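Local atomic coordinates of hypothetical protein (PDB entry 2OD6), a protein that is of unknown function but forms a dimer of ferredoxin-like subunits and holds the keto fatty acid 10-oxohexadecanoic acid in a pocket. Residues P5-F10 with A71-N76; D26-E29 with V34-K37. All blocks are in the same frame, centred on the assembly; numbering follows the deposited sequence.

Contact 1 of 2, residues P5-F10 with A71-N76. With OHA (10-oxohexadecanoic acid), chain E; EDO (1,2-ethanediol), chain F.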
loop_
_atom_site.group_PDB
_atom_site.type_symbol
_atom_site.label_atom_id
_atom_site.label_comp_id
_atom_site.label_asym_id
_atom_site.label_seq_id
_atom_site.Cartn_x
_atom_site.Cartn_y
_atom_site.Cartn_z
ATOM N N PRO A 5 -10.740 12.677 5.798
ATOM C CA PRO A 5 -10.100 11.718 4.887
ATOM C C PRO A 5 -10.159 10.279 5.345
ATOM O O PRO A 5 -10.169 10.013 6.554
ATOM C CB PRO A 5 -8.635 12.175 4.867
ATOM C CG PRO A 5 -8.442 12.811 6.183
ATOM C CD PRO A 5 -9.749 13.476 6.532
ATOM N N LYS A 6 -10.146 9.363 4.373
ATOM C CA LYS A 6 -9.912 7.971 4.648
ATOM C C LYS A 6 -8.507 7.790 5.189
ATOM O O LYS A 6 -7.603 8.592 4.948
ATOM C CB LYS A 6 -10.091 7.131 3.385
ATOM C CG LYS A 6 -11.519 7.084 2.928
ATOM C CD LYS A 6 -11.696 6.831 1.474
ATOM C CE LYS A 6 -11.409 5.443 1.053
ATOM N NZ LYS A 6 -12.339 5.101 -0.080
ATOM N N PHE A 7 -8.346 6.736 5.942
ATOM C CA PHE A 7 -7.073 6.342 6.520
ATOM C C PHE A 7 -6.671 4.958 5.952
ATOM O O PHE A 7 -7.546 4.108 5.770
ATOM C CB PHE A 7 -7.197 6.222 8.044
ATOM C CG PHE A 7 -6.852 7.477 8.794
ATOM C CD1 PHE A 7 -7.432 8.690 8.457
ATOM C CD2 PHE A 7 -5.935 7.446 9.832
ATOM C CE1 PHE A 7 -7.115 9.867 9.152
ATOM C CE2 PHE A 7 -5.621 8.616 10.536
ATOM C CZ PHE A 7 -6.216 9.820 10.189
ATOM N N THR A 8 -5.371 4.762 5.676
ATOM C CA THR A 8 -4.815 3.496 5.171
ATOM C C THR A 8 -3.485 3.202 5.791
ATOM O O THR A 8 -2.628 4.063 5.837
ATOM C CB THR A 8 -4.632 3.505 3.651
ATOM O OG1 THR A 8 -5.906 3.711 3.028
ATOM C CG2 THR A 8 -4.101 2.148 3.117
ATOM N N SER A 9 -3.343 1.976 6.281
ATOM C CA SER A 9 -2.107 1.499 6.870
ATOM C C SER A 9 -1.534 0.420 5.960
ATOM O O SER A 9 -2.309 -0.362 5.387
ATOM C CB SER A 9 -2.389 0.941 8.225
ATOM O OG SER A 9 -2.889 1.927 9.083
ATOM N N PHE A 10 -0.207 0.398 5.826
ATOM C CA PHE A 10 0.505 -0.612 5.048
ATOM C C PHE A 10 1.454 -1.250 5.956
ATOM O O PHE A 10 2.364 -0.585 6.431
ATOM C CB PHE A 10 1.299 0.014 3.897
ATOM C CG PHE A 10 0.475 0.861 2.992
ATOM C CD1 PHE A 10 -0.237 0.307 1.943
ATOM C CD2 PHE A 10 0.384 2.220 3.207
ATOM C CE1 PHE A 10 -1.009 1.102 1.112
ATOM C CE2 PHE A 10 -0.387 3.019 2.376
ATOM C CZ PHE A 10 -1.092 2.465 1.335
ATOM N N ALA A 71 -11.614 7.859 12.918
ATOM C CA ALA A 71 -12.339 7.172 14.002
ATOM C C ALA A 71 -12.390 5.682 13.768
ATOM O O ALA A 71 -12.264 4.916 14.713
ATOM C CB ALA A 71 -13.785 7.746 14.173
ATOM N N SER A 72 -12.543 5.264 12.508
ATOM C CA SER A 72 -12.598 3.839 12.184
ATOM C C SER A 72 -11.230 3.197 12.349
ATOM O O SER A 72 -11.131 2.080 12.865
ATOM C CB SER A 72 -13.113 3.619 10.766
ATOM O OG SER A 72 -14.383 4.193 10.639
ATOM N N PHE A 73 -10.185 3.893 11.900
ATOM C CA PHE A 73 -8.812 3.447 12.144
ATOM C C PHE A 73 -8.570 3.228 13.643
ATOM O O PHE A 73 -8.113 2.150 14.059
ATOM C CB PHE A 73 -7.783 4.439 11.555
ATOM C CG PHE A 73 -6.425 4.351 12.210
ATOM C CD1 PHE A 73 -5.559 3.302 11.906
ATOM C CD2 PHE A 73 -6.023 5.314 13.121
ATOM C CE1 PHE A 73 -4.326 3.203 12.520
ATOM C CE2 PHE A 73 -4.782 5.219 13.743
ATOM C CZ PHE A 73 -3.934 4.169 13.445
ATOM N N GLU A 74 -8.922 4.236 14.452
ATOM C CA GLU A 74 -8.705 4.170 15.886
ATOM C C GLU A 74 -9.460 3.014 16.566
ATOM O O GLU A 74 -8.915 2.364 17.461
ATOM C CB GLU A 74 -9.046 5.518 16.541
ATOM C CG GLU A 74 -8.020 6.616 16.218
ATOM C CD GLU A 74 -8.380 7.993 16.789
ATOM O OE1 GLU A 74 -9.352 8.083 17.555
ATOM O OE2 GLU A 74 -7.695 8.984 16.450
ATOM N N ALA A 75 -10.710 2.774 16.164
ATOM C CA ALA A 75 -11.520 1.692 16.719
ATOM C C ALA A 75 -10.925 0.349 16.357
ATOM O O ALA A 75 -11.014 -0.607 17.110
ATOM C CB ALA A 75 -12.949 1.770 16.207
ATOM N N ASN A 76 -10.336 0.275 15.182
ATOM C CA ASN A 76 -9.703 -0.952 14.725
ATOM C C ASN A 76 -8.383 -1.287 15.422
ATOM O O ASN A 76 -8.164 -2.444 15.784
ATOM C CB ASN A 76 -9.569 -0.918 13.197
ATOM C CG ASN A 76 -10.820 -1.437 12.512
ATOM O OD1 ASN A 76 -11.128 -2.606 12.634
ATOM N ND2 ASN A 76 -11.559 -0.568 11.840
HETATM O O2 OHA E . -3.944 -0.094 10.695
HETATM C C16 OHA E . -3.056 -0.725 11.263
HETATM O O3 OHA E . -2.008 -0.019 11.623
HETATM C C15 OHA E . -3.145 -2.208 11.589
HETATM C C14 OHA E . -1.759 -2.838 11.824
HETATM C C13 OHA E . -1.768 -4.267 12.421
HETATM C C12 OHA E . -0.977 -5.313 11.608
HETATM C C11 OHA E . -0.551 -6.577 12.404
HETATM C C10 OHA E . -0.794 -7.933 11.709
HETATM C C9 OHA E . -2.266 -8.375 11.868
HETATM C C8 OHA E . -2.776 -9.469 10.900
HETATM C C7 OHA E . -4.300 -9.622 11.000
HETATM O O1 OHA E . -5.048 -8.915 10.330
HETATM C C6 OHA E . -4.972 -10.615 11.922
HETATM C C5 OHA E . -3.998 -11.556 12.630
HETATM C C4 OHA E . -4.771 -12.600 13.456
HETATM C C3 OHA E . -3.917 -13.715 14.092
HETATM C C2 OHA E . -3.021 -14.505 13.128
HETATM C C1 OHA E . -1.553 -14.320 13.488
HETATM C C1 EDO F . -5.102 9.301 14.690
HETATM O O1 EDO F . -4.789 8.611 15.903
HETATM C C2 EDO F . -3.953 10.250 14.358
HETATM O O2 EDO F . -4.284 11.048 13.211
#
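F73 projects from helix 70-85 and meets F7 and S9, two residues of strand 7-15 whose side chains rise from the same side of the sheet. Its first torsion sets CG anti to the backbone N (chi1 157°), laying the phenyl ring along the strand, from above F7 toward S9 and the acid group of the ligand. The two rings lie 29° from parallel but are slid apart, with centroids separated by 5.7 Å, so this is scarcely a stack. Contact comes at one corner, the side chains crossing obliquely: F7 CD2 lies 3.9 Å from F73 CD2 and also rests against F73 CB. Broad apolar rings suit this buried layer, where W53 of the second subunit reaches both.

Further along the strand, S9 is small enough to leave room for the ligand and brings a hydroxyl to its carboxylate. S9 OG donates to O2 of the fatty acid at 2.8 Å, and Y65 and Y67 bind the ligand as well. The same hydroxyl borders the phenyl ring, S9 OG standing 3.9 Å from F73 CE1. That ring presents its edge to the carboxylate, with the ligand's O2 in its plane, 3.8 Å from F73 CE1. An alignment of this kind probably offers the acid group the weakly positive ring hydrogens. With an alanine at F73, the F7 ring would probably lose its neighbour on the helix and the carboxylate a wall of its pocket. Here helix and sheet of a ferredoxin-like α+β sandwich come together to enclose the acid end of a fatty-acid pocket.

Contact 2 of 2, residues D26-E29 with V34-K37. With OHA (10-oxohexadecanoic acid), chain E.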
loop_
_atom_site.group_PDB
_atom_site.type_symbol
_atom_site.label_atom_id
_atom_site.label_comp_id
_atom_site.label_asym_id
_atom_site.label_seq_id
_atom_site.Cartn_x
_atom_site.Cartn_y
_atom_site.Cartn_z
ATOM N N ASP A 26 -1.133 -18.524 5.897
ATOM C CA ASP A 26 -2.134 -19.521 6.238
ATOM C C ASP A 26 -2.883 -19.130 7.526
ATOM O O ASP A 26 -4.137 -19.139 7.562
ATOM C CB ASP A 26 -1.456 -20.885 6.335
ATOM C CG ASP A 26 -2.467 -22.048 6.413
ATOM O OD1 ASP A 26 -3.406 -22.097 5.583
ATOM O OD2 ASP A 26 -2.330 -22.845 7.343
ATOM N N ALA A 27 -2.126 -18.717 8.552
ATOM C CA ALA A 27 -2.717 -18.247 9.821
ATOM C C ALA A 27 -3.686 -17.111 9.571
ATOM O O ALA A 27 -4.822 -17.089 10.085
ATOM C CB ALA A 27 -1.613 -17.852 10.824
ATOM N N VAL A 28 -3.282 -16.156 8.731
ATOM C CA VAL A 28 -4.073 -14.967 8.507
ATOM C C VAL A 28 -5.328 -15.377 7.732
ATOM O O VAL A 28 -6.464 -14.904 7.997
ATOM C CB VAL A 28 -3.233 -13.861 7.728
ATOM C CG1 VAL A 28 -4.143 -12.721 7.196
ATOM C CG2 VAL A 28 -2.037 -13.353 8.590
ATOM N N GLU A 29 -5.147 -16.255 6.751
ATOM C CA GLU A 29 -6.298 -16.752 5.966
ATOM C C GLU A 29 -7.264 -17.563 6.842
ATOM O O GLU A 29 -8.479 -17.401 6.779
ATOM C CB GLU A 29 -5.811 -17.611 4.808
ATOM C CG GLU A 29 -5.131 -16.821 3.697
ATOM C CD GLU A 29 -4.455 -17.708 2.639
ATOM O OE1 GLU A 29 -4.072 -18.865 2.966
ATOM O OE2 GLU A 29 -4.302 -17.229 1.485
ATOM N N VAL A 34 -13.031 -14.716 11.904
ATOM C CA VAL A 34 -13.123 -13.964 13.136
ATOM C C VAL A 34 -12.791 -12.489 12.874
ATOM O O VAL A 34 -13.653 -11.628 13.023
ATOM C CB VAL A 34 -12.197 -14.573 14.232
ATOM C CG1 VAL A 34 -12.253 -13.745 15.534
ATOM C CG2 VAL A 34 -12.606 -16.034 14.523
ATOM N N TRP A 35 -11.560 -12.191 12.460
ATOM C CA TRP A 35 -11.082 -10.816 12.513
ATOM C C TRP A 35 -11.672 -9.905 11.447
ATOM O O TRP A 35 -11.881 -8.720 11.714
ATOM C CB TRP A 35 -9.554 -10.729 12.563
ATOM C CG TRP A 35 -8.813 -11.292 11.407
ATOM C CD1 TRP A 35 -8.228 -12.523 11.340
ATOM C CD2 TRP A 35 -8.533 -10.644 10.162
ATOM N NE1 TRP A 35 -7.640 -12.701 10.125
ATOM C CE2 TRP A 35 -7.800 -11.562 9.378
ATOM C CE3 TRP A 35 -8.828 -9.378 9.632
ATOM C CZ2 TRP A 35 -7.360 -11.260 8.083
ATOM C CZ3 TRP A 35 -8.399 -9.073 8.328
ATOM C CH2 TRP A 35 -7.674 -10.015 7.569
ATOM N N VAL A 36 -12.005 -10.439 10.268
ATOM C CA VAL A 36 -12.490 -9.580 9.176
ATOM C C VAL A 36 -13.838 -8.994 9.557
ATOM O O VAL A 36 -14.054 -7.776 9.452
ATOM C CB VAL A 36 -12.584 -10.303 7.780
ATOM C CG1 VAL A 36 -13.067 -9.327 6.729
ATOM C CG2 VAL A 36 -11.252 -10.868 7.340
ATOM N N LYS A 37 -14.720 -9.851 10.057
ATOM C CA LYS A 37 -16.029 -9.435 10.494
ATOM C C LYS A 37 -15.886 -8.338 11.547
ATOM O O LYS A 37 -16.612 -7.345 11.521
ATOM C CB LYS A 37 -16.761 -10.646 11.083
ATOM C CG LYS A 37 -18.209 -10.493 11.252
ATOM C CD LYS A 37 -18.857 -11.793 11.758
ATOM C CE LYS A 37 -18.610 -12.051 13.248
ATOM N NZ LYS A 37 -17.343 -12.818 13.499
HETATM O O2 OHA E . -3.944 -0.094 10.695
HETATM C C16 OHA E . -3.056 -0.725 11.263
HETATM O O3 OHA E . -2.008 -0.019 11.623
HETATM C C15 OHA E . -3.145 -2.208 11.589
HETATM C C14 OHA E . -1.759 -2.838 11.824
HETATM C C13 OHA E . -1.768 -4.267 12.421
HETATM C C12 OHA E . -0.977 -5.313 11.608
HETATM C C11 OHA E . -0.551 -6.577 12.404
HETATM C C10 OHA E . -0.794 -7.933 11.709
HETATM C C9 OHA E . -2.266 -8.375 11.868
HETATM C C8 OHA E . -2.776 -9.469 10.900
HETATM C C7 OHA E . -4.300 -9.622 11.000
HETATM O O1 OHA E . -5.048 -8.915 10.330
HETATM C C6 OHA E . -4.972 -10.615 11.922
HETATM C C5 OHA E . -3.998 -11.556 12.630
HETATM C C4 OHA E . -4.771 -12.600 13.456
HETATM C C3 OHA E . -3.917 -13.715 14.092
HETATM C C2 OHA E . -3.021 -14.505 13.128
HETATM C C1 OHA E . -1.553 -14.320 13.488
#
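W35 swings its indole back along helix 18-40 to V28, seven residues and about two turns earlier, and grips it in two ways. The pyrrole N-H makes a rather long hydrogen bond, W35 NE1 to V28 O at 3.3 Å, with 147° at the hydrogen. Its direction is nonetheless favourable: the donor lies in the carbonyl plane on a lone pair, and the oxygen lies close to the indole plane, at the ring's edge. Beside this polar link the benzo part of the indole meets an aliphatic branch, V28 CG1 coming within 3.6 Å of W35 CZ2. A branched valine suits the place because one methyl can pack at a slant against the border of the ring while the backbone carbonyl next to it stays accessible to NE1.

The first torsion of W35 (chi1 61°) puts CG between the backbone N and the carbonyl carbon, a setting seldom used in helices. The bond to V28 is likely to offset some of its cost and to limit rotation of the indole. Thus held, the ring offers one face to the fatty acid: the ligand's C6 lies 3.8 Å from W35 CD1, and its keto oxygen O1 stands 3.7 Å above the plane, toward the rim. F47 adds an edge-to-face contact with the indole.

V36, next in sequence, covers the other face, its CG2 lying 3.5 Å above the W35 ring plane and again near the rim. Its apolar side chain also packs on V110 of the second subunit, just as V28 packs on M108 of that subunit. Tryptophan is well chosen here, combining a flat apolar surface with one directed N-H. The whole is a helix-borne aromatic wall of a lipid pocket, fixed from within its own helix and backed by the dimer interface.

The centres of contacts 1 and 2 are about 18 Å apart, and their nearest atoms about 6 Å, so they do not touch directly; the fatty acid spans them, carboxylate at contact 1 and keto group at contact 2. Along the chain, strand 7-15 leads into helix 18-40, which carries both segments of contact 2, and helix 70-85 comes later to complete contact 1. The order β-α-β-β-α-β and the antiparallel sheet order 44-52, 59-67, 7-15, 98-109 mark the ferredoxin-like fold. Both helices therefore help enclose one pocket with the sheet, and since both contacts also meet the second subunit, binding site and dimer interface are close neighbours.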